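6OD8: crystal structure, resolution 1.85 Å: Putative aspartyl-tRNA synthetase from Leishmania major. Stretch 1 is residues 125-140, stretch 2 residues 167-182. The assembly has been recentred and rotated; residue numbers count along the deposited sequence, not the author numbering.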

ATOM      1  N   ASP A 125     -42.962  20.706  23.113  1.00 62.74           N
ATOM      2  CA  ASP A 125     -42.051  20.040  24.032  1.00 65.72           C
ATOM      3  C   ASP A 125     -40.622  20.554  23.941  1.00 59.30           C
ATOM      4  O   ASP A 125     -39.730  19.949  24.544  1.00 55.49           O
ATOM      5  CB  ASP A 125     -42.083  18.528  23.809  1.00 67.73           C
ATOM      6  CG  ASP A 125     -43.426  17.919  24.184  1.00 70.32           C
ATOM      7  OD1 ASP A 125     -43.989  17.174  23.357  1.00 70.54           O
ATOM      8  OD2 ASP A 125     -43.928  18.216  25.292  1.00 66.73           O
ATOM      9  N   VAL A 126     -40.393  21.648  23.223  1.00 59.56           N
ATOM     10  CA  VAL A 126     -39.090  22.316  23.179  1.00 51.99           C
ATOM     11  C   VAL A 126     -39.168  23.541  24.089  1.00 50.68           C
ATOM     12  O   VAL A 126     -39.864  24.510  23.744  1.00 53.25           O
ATOM     13  CB  VAL A 126     -38.707  22.713  21.749  1.00 47.95           C
ATOM     14  CG1 VAL A 126     -37.464  23.606  21.762  1.00 40.78           C
ATOM     15  CG2 VAL A 126     -38.467  21.466  20.900  1.00 50.58           C
ATOM     16  N   PRO A 127     -38.492  23.545  25.238  1.00 45.02           N
ATOM     17  CA  PRO A 127     -38.538  24.697  26.142  1.00 46.52           C
ATOM     18  C   PRO A 127     -37.423  25.694  25.855  1.00 48.74           C
ATOM     19  O   PRO A 127     -36.424  25.379  25.203  1.00 40.75           O
ATOM     20  CB  PRO A 127     -38.325  24.047  27.513  1.00 44.21           C
ATOM     21  CG  PRO A 127     -37.331  22.949  27.196  1.00 38.72           C
ATOM     22  CD  PRO A 127     -37.688  22.442  25.804  1.00 39.25           C
ATOM     23  N   LYS A 128     -37.604  26.909  26.395  1.00 48.03           N
ATOM     24  CA  LYS A 128     -36.585  27.947  26.262  1.00 45.28           C
ATOM     25  C   LYS A 128     -35.226  27.476  26.762  1.00 45.19           C
ATOM     26  O   LYS A 128     -34.192  27.907  26.241  1.00 42.19           O
ATOM     27  CB  LYS A 128     -37.007  29.210  27.017  1.00 44.79           C
ATOM     28  N   GLU A 129     -35.207  26.587  27.762  1.00 45.14           N
ATOM     29  CA  GLU A 129     -33.944  26.049  28.266  1.00 40.37           C
ATOM     30  C   GLU A 129     -33.142  25.351  27.174  1.00 36.79           C
ATOM     31  O   GLU A 129     -31.903  25.350  27.214  1.00 36.57           O
ATOM     32  CB  GLU A 129     -34.219  25.075  29.416  1.00 38.29           C
ATOM     33  CG  GLU A 129     -34.663  25.743  30.720  1.00 45.32           C
ATOM     34  CD  GLU A 129     -36.132  26.092  30.749  1.00 47.59           C
ATOM     35  OE1 GLU A 129     -36.792  26.030  29.692  1.00 45.37           O
ATOM     36  OE2 GLU A 129     -36.629  26.426  31.844  1.00 54.79           O
ATOM     37  N   MET A 130     -33.822  24.750  26.194  1.00 37.00           N
ATOM     38  CA  MET A 130     -33.111  24.033  25.143  1.00 37.94           C
ATOM     39  C   MET A 130     -32.546  24.991  24.093  1.00 36.54           C
ATOM     40  O   MET A 130     -31.452  24.762  23.569  1.00 35.07           O
ATOM     41  CB  MET A 130     -34.031  22.993  24.498  1.00 33.00           C
ATOM     42  CG  MET A 130     -33.337  22.154  23.444  1.00 37.27           C
ATOM     43  SD  MET A 130     -34.429  20.987  22.601  1.00 39.51           S
ATOM     44  CE  MET A 130     -34.386  21.613  20.926  1.00 32.72           C
ATOM     45  N   ILE A 131     -33.272  26.070  23.784  1.00 36.45           N
ATOM     46  CA  ILE A 131     -32.741  27.111  22.907  1.00 35.11           C
ATOM     47  C   ILE A 131     -31.507  27.748  23.534  1.00 42.31           C
ATOM     48  O   ILE A 131     -30.505  28.007  22.847  1.00 31.88           O
ATOM     49  CB  ILE A 131     -33.829  28.160  22.589  1.00 40.51           C
ATOM     50  CG1 ILE A 131     -34.631  27.767  21.343  1.00 41.38           C
ATOM     51  CG2 ILE A 131     -33.209  29.523  22.353  1.00 41.20           C
ATOM     52  CD1 ILE A 131     -35.457  26.524  21.488  1.00 39.30           C
ATOM     53  N   ASP A 132     -31.554  27.996  24.852  1.00 39.39           N
ATOM     54  CA  ASP A 132     -30.374  28.486  25.565  1.00 39.43           C
ATOM     55  C   ASP A 132     -29.231  27.488  25.493  1.00 36.20           C
ATOM     56  O   ASP A 132     -28.070  27.873  25.299  1.00 33.27           O
ATOM     57  CB  ASP A 132     -30.702  28.758  27.031  1.00 42.47           C
ATOM     58  CG  ASP A 132     -31.774  29.818  27.209  1.00 52.84           C
ATOM     59  OD1 ASP A 132     -31.805  30.777  26.408  1.00 49.61           O
ATOM     60  OD2 ASP A 132     -32.581  29.685  28.157  1.00 54.15           O
ATOM     61  N   PHE A 133     -29.534  26.200  25.687  1.00 33.82           N
ATOM     62  CA  PHE A 133     -28.497  25.178  25.620  1.00 33.34           C
ATOM     63  C   PHE A 133     -27.829  25.172  24.255  1.00 28.25           C
ATOM     64  O   PHE A 133     -26.596  25.157  24.155  1.00 28.13           O
ATOM     65  CB  PHE A 133     -29.089  23.803  25.932  1.00 28.88           C
ATOM     66  CG  PHE A 133     -28.104  22.684  25.800  1.00 27.17           C
ATOM     67  CD1 PHE A 133     -27.114  22.492  26.750  1.00 27.12           C
ATOM     68  CD2 PHE A 133     -28.166  21.816  24.716  1.00 26.38           C
ATOM     69  CE1 PHE A 133     -26.188  21.444  26.621  1.00 25.69           C
ATOM     70  CE2 PHE A 133     -27.256  20.771  24.584  1.00 26.80           C
ATOM     71  CZ  PHE A 133     -26.264  20.586  25.537  1.00 29.09           C
ATOM     72  N   MET A 134     -28.632  25.168  23.186  1.00 29.70           N
ATOM     73  CA  MET A 134     -28.074  25.143  21.840  1.00 29.90           C
ATOM     74  C   MET A 134     -27.178  26.347  21.591  1.00 28.94           C
ATOM     75  O   MET A 134     -26.097  26.219  21.000  1.00 26.91           O
ATOM     76  CB  MET A 134     -29.194  25.097  20.810  1.00 28.52           C
ATOM     77  CG  MET A 134     -29.934  23.796  20.791  1.00 31.36           C
ATOM     78  SD  MET A 134     -31.435  23.941  19.814  1.00 36.48           S
ATOM     79  CE  MET A 134     -30.729  24.035  18.160  1.00 26.55           C
ATOM     80  N   GLY A 135     -27.604  27.528  22.041  1.00 32.40           N
ATOM     81  CA  GLY A 135     -26.820  28.727  21.807  1.00 31.63           C
ATOM     82  C   GLY A 135     -25.442  28.703  22.439  1.00 33.50           C
ATOM     83  O   GLY A 135     -24.541  29.397  21.959  1.00 36.26           O
ATOM     84  N   GLN A 136     -25.247  27.915  23.498  1.00 31.03           N
ATOM     85  CA  GLN A 136     -23.981  27.928  24.223  1.00 31.63           C
ATOM     86  C   GLN A 136     -23.093  26.710  23.967  1.00 30.16           C
ATOM     87  O   GLN A 136     -22.020  26.615  24.576  1.00 28.55           O
ATOM     88  CB  GLN A 136     -24.240  28.091  25.734  1.00 35.24           C
ATOM     89  CG  GLN A 136     -25.007  26.945  26.401  1.00 38.58           C
ATOM     90  CD  GLN A 136     -24.115  25.749  26.699  1.00 39.40           C
ATOM     91  OE1 GLN A 136     -23.126  25.867  27.431  1.00 36.49           O
ATOM     92  NE2 GLN A 136     -24.441  24.598  26.105  1.00 26.73           N
ATOM     93  N   ILE A 137     -23.501  25.769  23.106  1.00 27.93           N
ATOM     94  CA  ILE A 137     -22.626  24.647  22.778  1.00 27.02           C
ATOM     95  C   ILE A 137     -21.362  25.187  22.123  1.00 25.08           C
ATOM     96  O   ILE A 137     -21.416  26.088  21.279  1.00 28.14           O
ATOM     97  CB  ILE A 137     -23.344  23.639  21.862  1.00 24.24           C
ATOM     98  CG1 ILE A 137     -24.625  23.135  22.540  1.00 23.17           C
ATOM     99  CG2 ILE A 137     -22.443  22.459  21.507  1.00 22.97           C
ATOM    100  CD1 ILE A 137     -25.462  22.177  21.711  1.00 22.66           C
ATOM    101  N   ALA A 138     -20.212  24.658  22.529  1.00 22.58           N
ATOM    102  CA  ALA A 138     -18.951  25.086  21.925  1.00 26.78           C
ATOM    103  C   ALA A 138     -18.856  24.570  20.496  1.00 23.34           C
ATOM    104  O   ALA A 138     -19.180  23.410  20.219  1.00 22.45           O
ATOM    105  CB  ALA A 138     -17.764  24.576  22.743  1.00 22.09           C
ATOM    106  N   THR A 139     -18.412  25.433  19.573  1.00 21.92           N
ATOM    107  CA  THR A 139     -18.226  24.954  18.210  1.00 20.43           C
ATOM    108  C   THR A 139     -17.182  23.845  18.204  1.00 24.27           C
ATOM    109  O   THR A 139     -16.279  23.802  19.050  1.00 22.17           O
ATOM    110  CB  THR A 139     -17.803  26.086  17.264  1.00 28.04           C
ATOM    111  OG1 THR A 139     -16.532  26.580  17.660  1.00 28.16           O
ATOM    112  CG2 THR A 139     -18.819  27.231  17.313  1.00 27.68           C
ATOM    113  N   GLU A 140     -17.348  22.923  17.256  1.00 19.24           N
ATOM    114  CA  GLU A 140     -16.614  21.675  17.059  1.00 23.47           C
ATOM    115  C   GLU A 140     -17.055  20.574  18.039  1.00 19.55           C
ATOM    116  O   GLU A 140     -16.589  19.442  17.907  1.00 23.31           O
ATOM    117  CB  GLU A 140     -15.080  21.851  17.124  1.00 24.84           C
ATOM    118  CG  GLU A 140     -14.583  22.810  16.035  1.00 23.05           C
ATOM    119  CD  GLU A 140     -15.025  22.338  14.673  1.00 28.87           C
ATOM    120  OE1 GLU A 140     -14.571  21.245  14.254  1.00 27.22           O
ATOM    121  OE2 GLU A 140     -15.871  23.019  14.048  1.00 29.89           O
TER
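Stretch 2, residues 167-182: KVKKIHTVTESLRTLP

Ile171 lies at the apolar centre of the contact, in the extended strand 170-173, which runs in broadly the same direction as helix 128-136, crossing it at 41° with the axes 9.8 Å apart at closest approach. Its branched side chain, with chi1 in the t well (176°), reaches several neighbours at once: CG2 packs 3.7 Å from Met134 CG and 4.2 Å from Met130 CG, while CD1 lies 3.7 Å from Ile137 CD1. Strand alternation turns the CA-to-CB bonds of Ile171 and Thr173 toward stretch 1, and those of Lys170 and His172 away from it. Thr173 presents its methyl, CG2, 4.0 Å from Ile137 CG2. Before the corner at Lys169, Val168 packs against Met130 and Met134, whose unbranched side chains reach it with their CE methyls, its CG1 3.8 Å from Met130 CE and its CG2 4.1 Å from Met134 CE.

After the helix, Ile137 to Thr139 run extended, facing the loop around Ser177 to Arg179. Ala138, small enough for close approach, brings CB to 3.4 Å from Ser177 O and also lies over one face of the Arg179 guanidinium. That long side chain comes back to the helix's C-terminal region, where Arg179 NH1 and NH2 donate to Gln136 O at 2.8 and 3.0 Å; a weak bond joins Arg179 NH2 to Gln136 OE1 at 3.1 Å. Finally, water 1 bridges the backbones, donating to Thr139 O at 2.8 Å and Leu178 O at 2.6 Å.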

ATOM      1  N   LYS A 167     -35.400  20.800  11.878  1.00 32.69           N
ATOM      2  CA  LYS A 167     -36.149  21.328  13.019  1.00 31.70           C
ATOM      3  C   LYS A 167     -35.862  20.449  14.238  1.00 32.13           C
ATOM      4  O   LYS A 167     -36.379  19.330  14.347  1.00 31.34           O
ATOM      5  CB  LYS A 167     -37.645  21.395  12.715  1.00 32.35           C
ATOM      6  N   VAL A 168     -35.059  20.971  15.165  1.00 28.63           N
ATOM      7  CA  VAL A 168     -34.480  20.166  16.242  1.00 28.94           C
ATOM      8  C   VAL A 168     -35.509  19.907  17.333  1.00 32.48           C
ATOM      9  O   VAL A 168     -36.092  20.846  17.892  1.00 31.57           O
ATOM     10  CB  VAL A 168     -33.244  20.864  16.827  1.00 32.41           C
ATOM     11  CG1 VAL A 168     -32.674  20.046  17.980  1.00 25.67           C
ATOM     12  CG2 VAL A 168     -32.205  21.113  15.728  1.00 25.60           C
ATOM     13  N   LYS A 169     -35.692  18.633  17.679  1.00 29.03           N
ATOM     14  CA  LYS A 169     -36.559  18.215  18.783  1.00 29.37           C
ATOM     15  C   LYS A 169     -35.786  17.799  20.032  1.00 29.93           C
ATOM     16  O   LYS A 169     -36.291  17.947  21.146  1.00 29.47           O
ATOM     17  CB  LYS A 169     -37.437  17.034  18.347  1.00 33.25           C
ATOM     18  CG  LYS A 169     -38.076  17.161  16.973  1.00 38.13           C
ATOM     19  CD  LYS A 169     -38.892  18.430  16.846  1.00 50.38           C
ATOM     20  CE  LYS A 169     -39.812  18.370  15.637  1.00 62.77           C
ATOM     21  NZ  LYS A 169     -40.553  19.642  15.417  1.00 67.41           N
ATOM     22  N   LYS A 170     -34.582  17.264  19.864  1.00 26.79           N
ATOM     23  CA  LYS A 170     -33.709  16.840  20.947  1.00 28.69           C
ATOM     24  C   LYS A 170     -32.275  17.081  20.513  1.00 28.44           C
ATOM     25  O   LYS A 170     -31.943  16.929  19.333  1.00 28.56           O
ATOM     26  CB  LYS A 170     -33.853  15.341  21.295  1.00 28.63           C
ATOM     27  CG  LYS A 170     -35.174  14.927  21.915  1.00 27.39           C
ATOM     28  CD  LYS A 170     -35.127  13.436  22.265  1.00 28.61           C
ATOM     29  CE  LYS A 170     -36.396  12.980  23.006  1.00 37.20           C
ATOM     30  NZ  LYS A 170     -37.610  13.343  22.222  1.00 47.26           N
ATOM     31  N   ILE A 171     -31.424  17.446  21.467  1.00 25.76           N
ATOM     32  CA  ILE A 171     -30.012  17.614  21.145  1.00 24.00           C
ATOM     33  C   ILE A 171     -29.161  17.331  22.380  1.00 22.67           C
ATOM     34  O   ILE A 171     -29.343  17.954  23.430  1.00 25.02           O
ATOM     35  CB  ILE A 171     -29.727  19.022  20.575  1.00 23.85           C
ATOM     36  CG1 ILE A 171     -28.224  19.186  20.338  1.00 24.23           C
ATOM     37  CG2 ILE A 171     -30.260  20.152  21.496  1.00 24.65           C
ATOM     38  CD1 ILE A 171     -27.848  20.416  19.470  1.00 22.07           C
ATOM     39  N   HIS A 172     -28.228  16.394  22.270  1.00 21.80           N
ATOM     40  CA  HIS A 172     -27.274  16.136  23.343  1.00 24.80           C
ATOM     41  C   HIS A 172     -25.861  16.148  22.787  1.00 25.45           C
ATOM     42  O   HIS A 172     -25.628  15.713  21.653  1.00 27.57           O
ATOM     43  CB  HIS A 172     -27.518  14.792  24.043  1.00 24.17           C
ATOM     44  CG  HIS A 172     -28.868  14.665  24.681  1.00 24.45           C
ATOM     45  ND1 HIS A 172     -30.013  14.421  23.952  1.00 25.37           N
ATOM     46  CD2 HIS A 172     -29.253  14.737  25.978  1.00 24.06           C
ATOM     47  CE1 HIS A 172     -31.047  14.347  24.773  1.00 28.50           C
ATOM     48  NE2 HIS A 172     -30.611  14.524  26.009  1.00 28.64           N
ATOM     49  N   THR A 173     -24.912  16.652  23.582  1.00 24.54           N
ATOM     50  CA  THR A 173     -23.516  16.570  23.188  1.00 24.21           C
ATOM     51  C   THR A 173     -23.008  15.149  23.390  1.00 22.25           C
ATOM     52  O   THR A 173     -23.262  14.518  24.417  1.00 24.75           O
ATOM     53  CB  THR A 173     -22.629  17.555  23.956  1.00 28.70           C
ATOM     54  OG1 THR A 173     -22.884  17.457  25.354  1.00 26.79           O
ATOM     55  CG2 THR A 173     -22.845  19.026  23.459  1.00 25.48           C
ATOM     56  N   VAL A 174     -22.304  14.658  22.386  1.00 20.12           N
ATOM     57  CA  VAL A 174     -21.581  13.395  22.476  1.00 23.61           C
ATOM     58  C   VAL A 174     -20.207  13.624  23.101  1.00 27.78           C
ATOM     59  O   VAL A 174     -19.854  12.992  24.099  1.00 26.18           O
ATOM     60  CB  VAL A 174     -21.483  12.762  21.074  1.00 26.18           C
ATOM     61  CG1 VAL A 174     -20.606  11.506  21.079  1.00 24.46           C
ATOM     62  CG2 VAL A 174     -22.886  12.444  20.541  1.00 32.19           C
ATOM     63  N   THR A 175     -19.413  14.540  22.526  1.00 19.50           N
ATOM     64  CA  THR A 175     -18.236  15.082  23.189  1.00 20.31           C
ATOM     65  C   THR A 175     -18.229  16.597  23.030  1.00 19.92           C
ATOM     66  O   THR A 175     -18.696  17.131  22.022  1.00 23.27           O
ATOM     67  CB  THR A 175     -16.930  14.517  22.617  1.00 20.57           C
ATOM     68  OG1 THR A 175     -16.893  14.746  21.204  1.00 22.64           O
ATOM     69  CG2 THR A 175     -16.824  13.026  22.881  1.00 22.82           C
ATOM     70  N   GLU A 176     -17.695  17.283  24.031  1.00 22.85           N
ATOM     71  CA  GLU A 176     -17.620  18.738  24.016  1.00 25.92           C
ATOM     72  C   GLU A 176     -16.223  19.185  23.627  1.00 30.54           C
ATOM     73  O   GLU A 176     -15.226  18.642  24.118  1.00 29.20           O
ATOM     74  CB  GLU A 176     -17.993  19.317  25.375  1.00 26.95           C
ATOM     75  CG  GLU A 176     -19.322  18.844  25.873  1.00 34.84           C
ATOM     76  CD  GLU A 176     -19.661  19.474  27.202  1.00 49.04           C
ATOM     77  OE1 GLU A 176     -20.835  19.410  27.616  1.00 54.57           O
ATOM     78  OE2 GLU A 176     -18.743  20.047  27.823  1.00 55.34           O
ATOM     79  N   SER A 177     -16.158  20.159  22.733  1.00 26.69           N
ATOM     80  CA  SER A 177     -14.898  20.771  22.369  1.00 22.89           C
ATOM     81  C   SER A 177     -14.545  21.839  23.390  1.00 20.19           C
ATOM     82  O   SER A 177     -15.420  22.455  24.001  1.00 21.20           O
ATOM     83  CB  SER A 177     -15.005  21.391  20.970  1.00 23.40           C
ATOM     84  OG  SER A 177     -13.823  22.077  20.595  1.00 21.32           O
ATOM     85  N   LEU A 178     -13.248  22.060  23.575  1.00 29.02           N
ATOM     86  CA  LEU A 178     -12.811  23.299  24.188  1.00 29.47           C
ATOM     87  C   LEU A 178     -13.446  24.490  23.472  1.00 27.93           C
ATOM     88  O   LEU A 178     -13.686  24.464  22.255  1.00 28.56           O
ATOM     89  CB  LEU A 178     -11.283  23.398  24.135  1.00 28.52           C
ATOM     90  CG  LEU A 178     -10.544  22.317  24.925  1.00 32.49           C
ATOM     91  CD1 LEU A 178      -9.036  22.479  24.794  1.00 29.53           C
ATOM     92  CD2 LEU A 178     -10.971  22.347  26.387  1.00 30.25           C
ATOM     93  N   ARG A 179     -13.734  25.545  24.240  1.00 25.24           N
ATOM     94  CA  ARG A 179     -14.189  26.798  23.655  1.00 24.56           C
ATOM     95  C   ARG A 179     -13.043  27.613  23.078  1.00 34.08           C
ATOM     96  O   ARG A 179     -13.297  28.586  22.361  1.00 34.01           O
ATOM     97  CB  ARG A 179     -14.937  27.635  24.689  1.00 26.16           C
ATOM     98  CG  ARG A 179     -16.038  26.872  25.367  1.00 27.11           C
ATOM     99  CD  ARG A 179     -16.873  27.796  26.268  1.00 27.72           C
ATOM    100  NE  ARG A 179     -17.994  27.060  26.845  1.00 30.29           N
ATOM    101  CZ  ARG A 179     -19.168  26.901  26.236  1.00 39.43           C
ATOM    102  NH1 ARG A 179     -19.374  27.437  25.040  1.00 26.71           N
ATOM    103  NH2 ARG A 179     -20.143  26.214  26.823  1.00 38.23           N
ATOM    104  N   THR A 180     -11.798  27.234  23.378  1.00 32.54           N
ATOM    105  CA  THR A 180     -10.604  27.868  22.830  1.00 31.15           C
ATOM    106  C   THR A 180     -10.028  26.963  21.740  1.00 29.71           C
ATOM    107  O   THR A 180      -9.520  25.876  22.032  1.00 36.19           O
ATOM    108  CB  THR A 180      -9.579  28.115  23.926  1.00 38.88           C
ATOM    109  OG1 THR A 180     -10.220  28.786  25.017  1.00 42.84           O
ATOM    110  CG2 THR A 180      -8.444  28.969  23.396  1.00 41.43           C
ATOM    111  N   LEU A 181     -10.149  27.393  20.496  1.00 25.60           N
ATOM    112  CA  LEU A 181      -9.648  26.649  19.345  1.00 26.86           C
ATOM    113  C   LEU A 181      -8.263  27.154  18.965  1.00 29.37           C
ATOM    114  O   LEU A 181      -7.953  28.328  19.177  1.00 31.35           O
ATOM    115  CB  LEU A 181     -10.593  26.797  18.146  1.00 27.05           C
ATOM    116  CG  LEU A 181     -12.008  26.245  18.324  1.00 33.03           C
ATOM    117  CD1 LEU A 181     -12.842  26.528  17.101  1.00 27.98           C
ATOM    118  CD2 LEU A 181     -11.960  24.751  18.587  1.00 31.63           C
ATOM    119  N   PRO A 182      -7.393  26.300  18.412  1.00 25.10           N
ATOM    120  CA  PRO A 182      -6.090  26.806  17.942  1.00 25.52           C
ATOM    121  C   PRO A 182      -6.228  27.812  16.814  1.00 24.22           C
ATOM    122  O   PRO A 182      -5.346  28.655  16.631  1.00 25.47           O
ATOM    123  CB  PRO A 182      -5.364  25.533  17.482  1.00 28.63           C
ATOM    124  CG  PRO A 182      -6.458  24.560  17.171  1.00 25.67           C
ATOM    125  CD  PRO A 182      -7.571  24.865  18.142  1.00 23.52           C
TER
HETATM  126  O   HOH W   1     -15.000  25.832  20.504  1.00 20.85           O